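Local coordinates for enoyl-[acyl-carrier-protein] reductase [FMN] (Thermotoga maritima, PDB 5GVJ) that probably reduces enoyl-acyl-carrier-protein substrates with NADH, using an FMN cofactor, as a FabK-type enoyl-ACP reductase, at residues V85-K90 / I105-E110. The protein carries 1 engineered substitution. Sequence-based numbering, arbitrary orientation.
Sequences VCIEEK and IRELKE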
loop_
_atom_site.group_PDB
_atom_site.type_symbol
_atom_site.label_atom_id
_atom_site.label_comp_id
_atom_site.label_asym_id
_atom_site.label_seq_id
_atom_site.Cartn_x
_atom_site.Cartn_y
_atom_site.Cartn_z
ATOM N N VAL A 85 25.945 -5.176 -23.430
ATOM C CA VAL A 85 25.065 -5.857 -24.380
ATOM C C VAL A 85 23.879 -4.970 -24.740
ATOM O O VAL A 85 23.488 -4.873 -25.909
ATOM C CB VAL A 85 24.585 -7.213 -23.819
ATOM C CG1 VAL A 85 23.524 -7.823 -24.751
ATOM C CG2 VAL A 85 25.750 -8.176 -23.636
ATOM N N CYS A 86 23.271 -4.326 -23.741
ATOM C CA CYS A 86 22.087 -3.517 -24.008
ATOM C C CYS A 86 22.415 -2.344 -24.914
ATOM O O CYS A 86 21.591 -1.936 -25.738
ATOM C CB CYS A 86 21.481 -3.020 -22.691
ATOM S SG CYS A 86 20.640 -4.353 -21.806
ATOM N N ILE A 87 23.609 -1.777 -24.762
ATOM C CA ILE A 87 24.033 -0.685 -25.633
ATOM C C ILE A 87 24.231 -1.187 -27.066
ATOM O O ILE A 87 23.721 -0.596 -28.029
ATOM C CB ILE A 87 25.310 -0.043 -25.063
ATOM C CG1 ILE A 87 24.962 0.744 -23.788
ATOM C CG2 ILE A 87 26.003 0.808 -26.117
ATOM C CD1 ILE A 87 26.160 1.191 -22.958
ATOM N N GLU A 88 24.937 -2.315 -27.221
ATOM C CA GLU A 88 25.295 -2.792 -28.557
ATOM C C GLU A 88 24.071 -3.271 -29.331
ATOM O O GLU A 88 23.989 -3.084 -30.552
ATOM C CB GLU A 88 26.350 -3.899 -28.463
ATOM C CG GLU A 88 27.660 -3.434 -27.838
ATOM C CD GLU A 88 28.300 -2.220 -28.521
ATOM O OE1 GLU A 88 28.881 -1.345 -27.823
ATOM O OE2 GLU A 88 28.216 -2.135 -29.758
ATOM N N GLU A 89 23.116 -3.904 -28.655
ATOM C CA GLU A 89 21.906 -4.368 -29.320
ATOM C C GLU A 89 20.790 -3.318 -29.341
ATOM O O GLU A 89 19.644 -3.656 -29.666
ATOM C CB GLU A 89 21.421 -5.665 -28.666
ATOM C CG GLU A 89 22.519 -6.724 -28.531
ATOM C CD GLU A 89 23.184 -7.088 -29.869
ATOM O OE1 GLU A 89 22.485 -7.155 -30.898
ATOM O OE2 GLU A 89 24.414 -7.299 -29.888
ATOM N N LYS A 90 21.103 -2.057 -29.022
ATOM C CA LYS A 90 20.138 -0.949 -29.077
ATOM C C LYS A 90 18.849 -1.270 -28.307
ATOM O O LYS A 90 17.737 -1.012 -28.773
ATOM C CB LYS A 90 19.818 -0.563 -30.523
ATOM C CG LYS A 90 21.031 -0.377 -31.436
ATOM C CD LYS A 90 22.003 0.626 -30.878
ATOM C CE LYS A 90 21.650 2.062 -31.279
ATOM N NZ LYS A 90 22.515 3.048 -30.553
ATOM N N ILE A 105 24.125 5.093 -15.901
ATOM C CA ILE A 105 23.048 5.869 -16.509
ATOM C C ILE A 105 23.556 6.635 -17.726
ATOM O O ILE A 105 22.939 6.612 -18.800
ATOM C CB ILE A 105 22.420 6.818 -15.473
ATOM C CG1 ILE A 105 21.797 6.021 -14.325
ATOM C CG2 ILE A 105 21.411 7.738 -16.143
ATOM C CD1 ILE A 105 21.117 6.897 -13.299
ATOM N N ARG A 106 24.692 7.321 -17.575
ATOM C CA ARG A 106 25.163 8.221 -18.625
ATOM C C ARG A 106 25.452 7.478 -19.928
ATOM O O ARG A 106 25.034 7.915 -21.008
ATOM C CB ARG A 106 26.408 8.967 -18.156
ATOM C CG ARG A 106 27.049 9.785 -19.244
ATOM C CD ARG A 106 28.476 10.161 -18.870
ATOM N NE ARG A 106 29.021 11.012 -19.908
ATOM C CZ ARG A 106 29.903 11.973 -19.664
ATOM N NH1 ARG A 106 30.316 12.190 -18.413
ATOM N NH2 ARG A 106 30.375 12.723 -20.657
ATOM N N GLU A 107 26.181 6.363 -19.858
ATOM C CA GLU A 107 26.529 5.683 -21.107
ATOM C C GLU A 107 25.294 5.098 -21.777
ATOM O O GLU A 107 25.202 5.073 -23.013
ATOM C CB GLU A 107 27.578 4.599 -20.859
ATOM C CG GLU A 107 27.115 3.414 -20.024
ATOM C CD GLU A 107 28.275 2.516 -19.627
ATOM O OE1 GLU A 107 28.959 1.994 -20.539
ATOM O OE2 GLU A 107 28.518 2.360 -18.404
ATOM N N LEU A 108 24.323 4.647 -20.984
ATOM C CA LEU A 108 23.070 4.177 -21.561
ATOM C C LEU A 108 22.330 5.326 -22.234
ATOM O O LEU A 108 21.881 5.205 -23.379
ATOM C CB LEU A 108 22.214 3.524 -20.473
ATOM C CG LEU A 108 22.676 2.112 -20.100
ATOM C CD1 LEU A 108 22.009 1.622 -18.829
ATOM C CD2 LEU A 108 22.427 1.133 -21.237
ATOM N N LYS A 109 22.224 6.463 -21.548
ATOM C CA LYS A 109 21.476 7.583 -22.102
ATOM C C LYS A 109 22.174 8.191 -23.306
ATOM O O LYS A 109 21.514 8.564 -24.282
ATOM C CB LYS A 109 21.256 8.643 -21.038
ATOM C CG LYS A 109 20.074 8.354 -20.174
ATOM C CD LYS A 109 19.792 9.558 -19.348
ATOM C CE LYS A 109 19.250 10.685 -20.201
ATOM N NZ LYS A 109 18.791 11.817 -19.365
ATOM N N GLU A 110 23.504 8.312 -23.258
ATOM C CA GLU A 110 24.221 8.827 -24.423
ATOM C C GLU A 110 23.937 8.006 -25.673
ATOM O O GLU A 110 23.957 8.540 -26.784
ATOM C CB GLU A 110 25.722 8.879 -24.130
ATOM C CG GLU A 110 26.039 10.010 -23.174
ATOM C CD GLU A 110 27.517 10.273 -23.023
ATOM O OE1 GLU A 110 28.318 9.442 -23.496
ATOM O OE2 GLU A 110 27.866 11.308 -22.418
#
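I87 and L108 bring two neighbouring outer helices of the TIM-barrel fold together: I87 CA and L108 CA lie 6.4 Å apart, the nearest CA pair of the two segments. Helices 79-88 and 102-110 are joined through strand 93-97, which lies between strands 68-73 and 114-119 in the parallel sheet. The first helix closes with a Schellman motif: K90, at positive phi (52°), is the C-prime residue, K90 N bonding I87 O and V91 N bonding C86 O. The contact is small, burying 152 Å², and its side chains meet by van der Waals packing. I87, its CB directed at the second helix, contributes the largest share, nearly half of the area. Its CG1 is turned beside the backbone N and opposite the carbonyl carbon (chi1 -71°), which brings I87 CG1 to 3.6 Å from L108 CD2. L108 leans obliquely against it with that one methyl, while its side chain also packs on V115 of strand 114-119 and F96 of strand 93-97. On the outer side E107 crosses I87 at about a right angle: its CG sits between backbone N and carbonyl carbon (chi1 67°), and the extended chain lays methylene and carboxylate beside the isoleucine tip. C86 also points its CB toward the second helix but packs on V91 and V94, and V85 on helix 50-63. One turn apart, R106 NE grips E110 OE2 in a 2.8 Å salt bridge, close to the guanidinium plane but above that of the carboxylate. I87 CD1 lies 3.8 Å from E107 CG and equally far from E107 OE1.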